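Local coordinates for protein putative amidohydrolase (Unidentified, PDB 3FEQ) that is a zinc-dependent member of the amidohydrolase superfamily that probably acts as a prolidase, hydrolysing dipeptides that end in proline, at residues R128-G133 with V360-Q365; D63-V68 with Q188-A193; H67-N72 with W113-A118. All coordinates share one frame; numbering follows the deposited sequence.

Contact 1. Residues R128-G133 with V360-Q365; sequences RIFPSG and VNMQGQ
The phenyl ring of Phe130 carries Val360 over one face and meets Met362 obliquely near its far end. CB of Val360 stands 4.2 Å from the centroid of the Phe130 ring and 11° off the ring normal, a CH-pi contact over the ring centre. In this TIM barrel the pairing joins the chain at Phe130, next to strand 128-129, to the Schellman motif that ends helix 354-359, and it illustrates how an aromatic ring beside a barrel strand can take up the residues that follow a helix end. Both Val360 methyls lie toward the same side of the ring: CG1 is 4.0 Å from Phe130 CD1, while CG2 is 4.1 Å from Phe130 CE1. CB of Phe130 points toward 360-365, and with CG anti to the carbonyl carbon (chi1 -66°) the ring extends to Val360, at about a right angle to the valine side chain. At the para position, Phe130 CZ is 4.1 Å from Met362 CG. Asn361, the C-prime residue with positive phi, turns the chain so that Val360 and Met362, on either side of it in sequence, both send CB toward 128-133. Arg106 of strand 102-107 touches Phe130 and Val360 alike, and Arg128 forms a salt bridge with Asp376. Beyond Met362 the loop curls back, and Gln365 N donates to Met362 O over 2.7 Å.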
# COMPACT_ATOMS: atom_id res chain seq x y z
N ARG C 128 -33.70 -12.25 -22.22
CA ARG C 128 -33.33 -10.97 -21.63
C ARG C 128 -32.87 -11.26 -20.23
O ARG C 128 -33.43 -12.12 -19.56
CB ARG C 128 -34.52 -9.99 -21.62
CG ARG C 128 -34.31 -8.73 -20.78
CD ARG C 128 -35.44 -7.72 -20.96
NE ARG C 128 -36.61 -8.33 -21.57
CZ ARG C 128 -37.13 -7.95 -22.73
NH1 ARG C 128 -38.19 -8.58 -23.21
NH2 ARG C 128 -36.60 -6.94 -23.41
N ILE C 129 -31.79 -10.59 -19.82
CA ILE C 129 -31.23 -10.78 -18.49
C ILE C 129 -31.50 -9.56 -17.60
O ILE C 129 -31.34 -8.40 -18.02
CB ILE C 129 -29.72 -11.08 -18.57
CG1 ILE C 129 -29.46 -12.28 -19.49
CG2 ILE C 129 -29.17 -11.42 -17.20
CD1 ILE C 129 -28.00 -12.44 -19.91
N PHE C 130 -31.97 -9.82 -16.38
CA PHE C 130 -31.98 -8.82 -15.32
C PHE C 130 -30.86 -9.11 -14.33
O PHE C 130 -31.07 -9.82 -13.35
CB PHE C 130 -33.33 -8.79 -14.61
CG PHE C 130 -34.46 -8.33 -15.49
CD1 PHE C 130 -35.30 -9.24 -16.10
CD2 PHE C 130 -34.68 -6.98 -15.70
CE1 PHE C 130 -36.32 -8.83 -16.92
CE2 PHE C 130 -35.71 -6.55 -16.51
CZ PHE C 130 -36.53 -7.47 -17.13
N PRO C 131 -29.67 -8.52 -14.57
CA PRO C 131 -28.48 -8.92 -13.85
C PRO C 131 -28.45 -8.36 -12.43
O PRO C 131 -28.92 -7.24 -12.18
CB PRO C 131 -27.36 -8.33 -14.69
CG PRO C 131 -27.95 -7.11 -15.26
CD PRO C 131 -29.41 -7.39 -15.47
N SER C 132 -27.92 -9.16 -11.51
CA SER C 132 -27.69 -8.71 -10.15
C SER C 132 -26.25 -8.19 -10.01
O SER C 132 -25.93 -7.49 -9.04
CB SER C 132 -27.97 -9.85 -9.16
OG SER C 132 -29.37 -10.15 -9.09
N GLY C 133 -25.42 -8.47 -11.01
CA GLY C 133 -23.99 -8.31 -10.88
C GLY C 133 -23.49 -9.43 -10.00
O GLY C 133 -23.57 -10.59 -10.37
N VAL C 360 -39.99 -8.44 -11.41
CA VAL C 360 -39.03 -7.65 -12.15
C VAL C 360 -39.51 -6.24 -12.53
O VAL C 360 -38.86 -5.60 -13.36
CB VAL C 360 -38.46 -8.38 -13.40
CG1 VAL C 360 -37.78 -9.68 -12.99
CG2 VAL C 360 -39.54 -8.64 -14.44
N ASN C 361 -40.58 -5.76 -11.87
CA ASN C 361 -41.17 -4.41 -12.08
C ASN C 361 -41.58 -4.11 -13.51
O ASN C 361 -41.49 -2.97 -13.96
CB ASN C 361 -40.23 -3.29 -11.62
CG ASN C 361 -40.12 -3.18 -10.12
OD1 ASN C 361 -41.10 -2.91 -9.44
ND2 ASN C 361 -38.91 -3.34 -9.60
N MET C 362 -42.00 -5.14 -14.24
CA MET C 362 -42.36 -4.97 -15.64
C MET C 362 -43.84 -5.27 -15.82
O MET C 362 -44.25 -5.82 -16.85
CB MET C 362 -41.51 -5.87 -16.53
CG MET C 362 -40.09 -5.38 -16.75
SD MET C 362 -39.95 -3.92 -17.81
CE MET C 362 -38.80 -4.46 -19.07
N GLN C 363 -44.64 -4.91 -14.81
CA GLN C 363 -46.08 -5.16 -14.81
C GLN C 363 -46.72 -4.46 -16.00
O GLN C 363 -46.53 -3.27 -16.18
CB GLN C 363 -46.74 -4.75 -13.48
CG GLN C 363 -46.42 -3.33 -12.98
CD GLN C 363 -45.10 -3.21 -12.18
OE1 GLN C 363 -44.41 -2.18 -12.23
NE2 GLN C 363 -44.77 -4.27 -11.44
N GLY C 364 -47.34 -5.23 -16.88
CA GLY C 364 -47.91 -4.65 -18.09
C GLY C 364 -46.96 -4.66 -19.26
O GLY C 364 -47.38 -4.53 -20.40
N GLN C 365 -45.67 -4.84 -18.98
CA GLN C 365 -44.65 -4.84 -20.02
C GLN C 365 -44.32 -6.25 -20.46
O GLN C 365 -44.12 -6.51 -21.64
CB GLN C 365 -43.40 -4.16 -19.49
CG GLN C 365 -42.90 -2.99 -20.31
CD GLN C 365 -43.97 -1.96 -20.57
OE1 GLN C 365 -44.03 -1.39 -21.66
NE2 GLN C 365 -44.82 -1.72 -19.58

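Contact 2. Residues D63-V68 with Q188-A193; sequences DCHVHV and QIKIMA. With ZN (zinc ion), chain U.
His65 and Lys190 mark the closest approach of two backbones that stay well apart, with 10.4 Å between their CA atoms. Segment 63-68 turns a corner at Cys64 and His65, whereas 189-192 runs on as a strand. The corner includes an Asx turn: His65 N donates to Asp63 OD1 over 3.1 Å with an N-H...O angle of 168°, meeting the carboxylate on its anti side. Side chains therefore span the gap. CB of Lys190 points toward 63-68, and the chain, bent at chi2 and chi4, brings NZ to the edge of the His65 ring, 3.4 Å from His65 CE1 and near the ring plane. The same nitrogen lies near the plane of the His67 ring too, at the edge, 4.2 Å from His67 CE1. His65 and His67 form the HxH pair at the C-terminal end of the first barrel strand in the amidohydrolase superfamily; here they bind a zinc ion through His65 NE2 at 2.5 Å and His67 NE2 at 2.2 Å, and Asp323 belongs to the same site. The zinc lies in the plane of the His65 ring, at its edge. Second-shell bonds fix the ring rotations: His65 ND1 pairs with Glu250 OE1, and His67 ND1 with the carbonyl of Gly109. A second zinc, held by His231 and His251, lies about 3 Å from the nearest atom of the Lys190 side chain, while NZ of Lys190 is 3.1 Å from the first zinc. In many binuclear relatives a carboxylated lysine bridges the two metals, and the position of this lysine, modelled unmodified, is consistent with that role.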
# COMPACT_ATOMS: atom_id res chain seq x y z
N ASP C 63 -37.95 -16.46 -15.54
CA ASP C 63 -37.39 -17.20 -14.42
C ASP C 63 -36.70 -16.25 -13.44
O ASP C 63 -35.76 -15.53 -13.82
CB ASP C 63 -36.38 -18.23 -14.92
CG ASP C 63 -36.01 -19.23 -13.86
OD1 ASP C 63 -35.95 -18.85 -12.66
OD2 ASP C 63 -35.77 -20.39 -14.24
N CYS C 64 -37.13 -16.29 -12.19
CA CYS C 64 -36.77 -15.24 -11.25
C CYS C 64 -35.56 -15.58 -10.42
O CYS C 64 -35.17 -14.78 -9.56
CB CYS C 64 -37.93 -14.94 -10.31
SG CYS C 64 -39.36 -14.29 -11.12
N HIS C 65 -34.99 -16.76 -10.63
CA HIS C 65 -33.73 -17.13 -9.99
C HIS C 65 -32.91 -18.10 -10.85
O HIS C 65 -33.12 -19.30 -10.81
CB HIS C 65 -34.01 -17.73 -8.60
CG HIS C 65 -32.84 -17.71 -7.67
ND1 HIS C 65 -32.79 -16.91 -6.55
CD2 HIS C 65 -31.68 -18.41 -7.68
CE1 HIS C 65 -31.65 -17.12 -5.91
NE2 HIS C 65 -30.95 -18.02 -6.58
N VAL C 66 -31.99 -17.56 -11.64
CA VAL C 66 -30.98 -18.38 -12.32
C VAL C 66 -29.56 -17.93 -12.01
O VAL C 66 -29.35 -16.80 -11.58
CB VAL C 66 -31.15 -18.34 -13.85
CG1 VAL C 66 -32.46 -18.96 -14.26
CG2 VAL C 66 -31.05 -16.94 -14.34
N HIS C 67 -28.59 -18.82 -12.22
CA HIS C 67 -27.20 -18.43 -12.33
C HIS C 67 -26.72 -18.86 -13.70
O HIS C 67 -26.26 -19.99 -13.90
CB HIS C 67 -26.33 -19.03 -11.22
CG HIS C 67 -26.80 -18.69 -9.84
ND1 HIS C 67 -26.33 -17.60 -9.14
CD2 HIS C 67 -27.73 -19.28 -9.04
CE1 HIS C 67 -26.95 -17.53 -7.97
NE2 HIS C 67 -27.80 -18.53 -7.89
N VAL C 68 -26.89 -17.97 -14.66
CA VAL C 68 -26.51 -18.20 -16.05
C VAL C 68 -25.06 -18.59 -16.19
O VAL C 68 -24.72 -19.36 -17.08
CB VAL C 68 -26.70 -16.92 -16.83
CG1 VAL C 68 -26.07 -17.05 -18.20
CG2 VAL C 68 -28.18 -16.57 -16.89
N GLN C 188 -31.19 -5.24 -10.05
CA GLN C 188 -31.51 -5.35 -8.63
C GLN C 188 -30.29 -5.82 -7.84
O GLN C 188 -29.24 -6.14 -8.42
CB GLN C 188 -32.73 -6.25 -8.39
CG GLN C 188 -32.51 -7.70 -8.70
CD GLN C 188 -32.38 -7.96 -10.20
OE1 GLN C 188 -33.11 -7.38 -11.00
NE2 GLN C 188 -31.46 -8.85 -10.58
N ILE C 189 -30.41 -5.86 -6.52
CA ILE C 189 -29.30 -6.26 -5.67
C ILE C 189 -29.61 -7.56 -4.98
O ILE C 189 -30.69 -7.68 -4.41
CB ILE C 189 -29.00 -5.20 -4.62
CG1 ILE C 189 -28.60 -3.87 -5.28
CG2 ILE C 189 -27.92 -5.71 -3.68
CD1 ILE C 189 -27.32 -3.94 -6.13
N LYS C 190 -28.69 -8.53 -5.06
CA LYS C 190 -28.82 -9.83 -4.40
C LYS C 190 -27.88 -9.88 -3.21
O LYS C 190 -26.73 -9.45 -3.31
CB LYS C 190 -28.50 -10.97 -5.37
CG LYS C 190 -28.10 -12.34 -4.72
CD LYS C 190 -29.20 -13.42 -4.83
CE LYS C 190 -28.95 -14.60 -3.88
NZ LYS C 190 -28.75 -15.92 -4.57
N ILE C 191 -28.38 -10.36 -2.07
CA ILE C 191 -27.57 -10.58 -0.88
C ILE C 191 -27.86 -11.97 -0.30
O ILE C 191 -28.91 -12.56 -0.55
CB ILE C 191 -27.83 -9.50 0.21
CG1 ILE C 191 -29.16 -9.73 0.94
CG2 ILE C 191 -27.82 -8.10 -0.39
CD1 ILE C 191 -29.34 -8.84 2.17
N MET C 192 -26.91 -12.50 0.46
CA MET C 192 -27.14 -13.69 1.25
C MET C 192 -27.46 -13.30 2.70
O MET C 192 -26.61 -12.73 3.39
CB MET C 192 -25.91 -14.59 1.18
CG MET C 192 -25.23 -14.64 -0.19
SD MET C 192 -26.21 -15.48 -1.43
CE MET C 192 -24.91 -16.11 -2.51
N ALA C 193 -28.68 -13.58 3.15
CA ALA C 193 -29.12 -13.24 4.52
C ALA C 193 -29.25 -14.45 5.43
O ALA C 193 -29.86 -14.36 6.49
CB ALA C 193 -30.43 -12.49 4.49
ZN ZN U . -28.63 -18.73 -5.83

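Contact 3. Residues H67-N72 with W113-A118; sequences HVLASN and WSLMQA. With ZN (zinc ion), chain U.
Leu115 reaches from its helix toward Val68 and Leu69, and its side chain shows how a single methyl can carry a helix-to-loop contact. CB leaves the helix in the direction of the loop, and CG continues across the gap without coming close to 67-72. The touching falls to CD1: Leu115 CD1 is 4.0 Å from Val68 CG1 and, more loosely, 4.5 Å from Leu69 CD1. The valine methyl is available there because CG1 of Val68 sits opposite the backbone nitrogen (chi1 169°), and the valine and leucine side chains approach each other at a slant. Successive residues can both offer a methyl because they occupy the middle of a type I turn from His67 to Ala70, closed by Ala70 N donating to His67 O over 3.1 Å. The loop is tied to the barrel by Val68 N, which bonds to Asp107 OD2. The result is a small apolar cluster on the loop that leads from the metal-binding strand 56-66 to helix 75-79. Leu94 of helix 90-99 touches both Val68 and Leu115, and Ile84 of a second subunit packs on Leu115, so helix 113-120 meets the loop and helix 90-99 on one hand and takes part in the subunit interface on the other.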
# COMPACT_ATOMS: atom_id res chain seq x y z
N HIS C 67 -28.59 -18.82 -12.22
CA HIS C 67 -27.20 -18.43 -12.33
C HIS C 67 -26.72 -18.86 -13.70
O HIS C 67 -26.26 -19.99 -13.90
CB HIS C 67 -26.33 -19.03 -11.22
CG HIS C 67 -26.80 -18.69 -9.84
ND1 HIS C 67 -26.33 -17.60 -9.14
CD2 HIS C 67 -27.73 -19.28 -9.04
CE1 HIS C 67 -26.95 -17.53 -7.97
NE2 HIS C 67 -27.80 -18.53 -7.89
N VAL C 68 -26.89 -17.97 -14.66
CA VAL C 68 -26.51 -18.20 -16.05
C VAL C 68 -25.06 -18.59 -16.19
O VAL C 68 -24.72 -19.36 -17.08
CB VAL C 68 -26.70 -16.92 -16.83
CG1 VAL C 68 -26.07 -17.05 -18.20
CG2 VAL C 68 -28.18 -16.57 -16.89
N LEU C 69 -24.20 -18.07 -15.33
CA LEU C 69 -22.77 -18.35 -15.41
C LEU C 69 -22.30 -19.59 -14.64
O LEU C 69 -21.15 -20.01 -14.76
CB LEU C 69 -21.99 -17.12 -14.97
CG LEU C 69 -21.85 -16.16 -16.14
CD1 LEU C 69 -21.89 -14.76 -15.64
CD2 LEU C 69 -20.55 -16.43 -16.91
N ALA C 70 -23.21 -20.19 -13.88
CA ALA C 70 -22.91 -21.40 -13.12
C ALA C 70 -22.76 -22.61 -14.05
O ALA C 70 -23.65 -23.46 -14.13
CB ALA C 70 -23.99 -21.65 -12.08
N SER C 71 -21.63 -22.68 -14.73
CA SER C 71 -21.42 -23.72 -15.72
C SER C 71 -20.93 -25.04 -15.12
O SER C 71 -20.88 -26.05 -15.82
CB SER C 71 -20.47 -23.25 -16.82
OG SER C 71 -19.16 -23.11 -16.32
N ASN C 72 -20.55 -25.03 -13.84
CA ASN C 72 -20.46 -26.27 -13.07
C ASN C 72 -20.87 -26.21 -11.60
O ASN C 72 -20.77 -25.17 -10.96
CB ASN C 72 -19.10 -26.96 -13.25
CG ASN C 72 -18.06 -26.45 -12.30
OD1 ASN C 72 -17.87 -27.00 -11.22
ND2 ASN C 72 -17.37 -25.40 -12.71
N TRP C 113 -23.85 -6.51 -16.68
CA TRP C 113 -24.47 -5.68 -17.68
C TRP C 113 -23.99 -6.07 -19.07
O TRP C 113 -24.78 -6.05 -20.01
CB TRP C 113 -24.15 -4.22 -17.35
CG TRP C 113 -24.52 -3.20 -18.37
CD1 TRP C 113 -25.68 -2.51 -18.44
CD2 TRP C 113 -23.68 -2.68 -19.40
NE1 TRP C 113 -25.64 -1.61 -19.48
CE2 TRP C 113 -24.42 -1.70 -20.09
CE3 TRP C 113 -22.38 -2.98 -19.84
CZ2 TRP C 113 -23.90 -1.01 -21.20
CZ3 TRP C 113 -21.87 -2.29 -20.93
CH2 TRP C 113 -22.63 -1.32 -21.60
N SER C 114 -22.73 -6.47 -19.20
CA SER C 114 -22.19 -6.90 -20.51
C SER C 114 -22.99 -8.05 -21.13
O SER C 114 -23.22 -8.06 -22.35
CB SER C 114 -20.71 -7.32 -20.44
OG SER C 114 -20.12 -7.01 -19.20
N LEU C 115 -23.39 -9.02 -20.31
CA LEU C 115 -24.13 -10.17 -20.82
C LEU C 115 -25.53 -9.76 -21.26
O LEU C 115 -26.03 -10.19 -22.29
CB LEU C 115 -24.23 -11.26 -19.77
CG LEU C 115 -23.70 -12.63 -20.18
CD1 LEU C 115 -24.25 -13.70 -19.27
CD2 LEU C 115 -24.04 -12.95 -21.60
N MET C 116 -26.14 -8.89 -20.47
CA MET C 116 -27.43 -8.33 -20.79
C MET C 116 -27.38 -7.65 -22.15
O MET C 116 -28.25 -7.86 -22.98
CB MET C 116 -27.80 -7.33 -19.71
CG MET C 116 -29.03 -6.53 -19.97
SD MET C 116 -29.14 -5.33 -18.66
CE MET C 116 -30.93 -5.21 -18.44
N GLN C 117 -26.33 -6.87 -22.37
CA GLN C 117 -26.12 -6.16 -23.64
C GLN C 117 -25.92 -7.10 -24.80
O GLN C 117 -26.42 -6.85 -25.89
CB GLN C 117 -24.89 -5.27 -23.52
CG GLN C 117 -25.12 -4.04 -22.70
CD GLN C 117 -26.26 -3.26 -23.23
OE1 GLN C 117 -26.14 -2.61 -24.27
NE2 GLN C 117 -27.41 -3.36 -22.58
N ALA C 118 -25.16 -8.16 -24.57
CA ALA C 118 -24.88 -9.15 -25.59
C ALA C 118 -26.15 -9.78 -26.16
O ALA C 118 -26.24 -9.99 -27.37
CB ALA C 118 -23.96 -10.22 -25.03
ZN ZN U . -28.63 -18.73 -5.83

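How the contacts relate
The three contacts lie about 12 to 14 Å apart, centre to centre, all within the amidohydrolase TIM barrel. Contacts 2 and 3 start from the same part of the chain and share His67 and Val68. Contact 3 closes before contact 1 opens, helix 113-120 leading on to strand 128-129, and Met116 packs on Pro131 where the two meet. Contacts 1 and 2 interleave along the sequence, reach the same sheet, where strand 102-107 lies between strands 56-66 and 128-129, and are probably joined by hydrogen bonds from Gln188 NE2 to Phe130 O and Ser132 OG. Contact 2 holds zinc ligands, contact 1 reaches the loop after helix 354-359, and contact 3 reaches helix 113-120, which meets a second subunit.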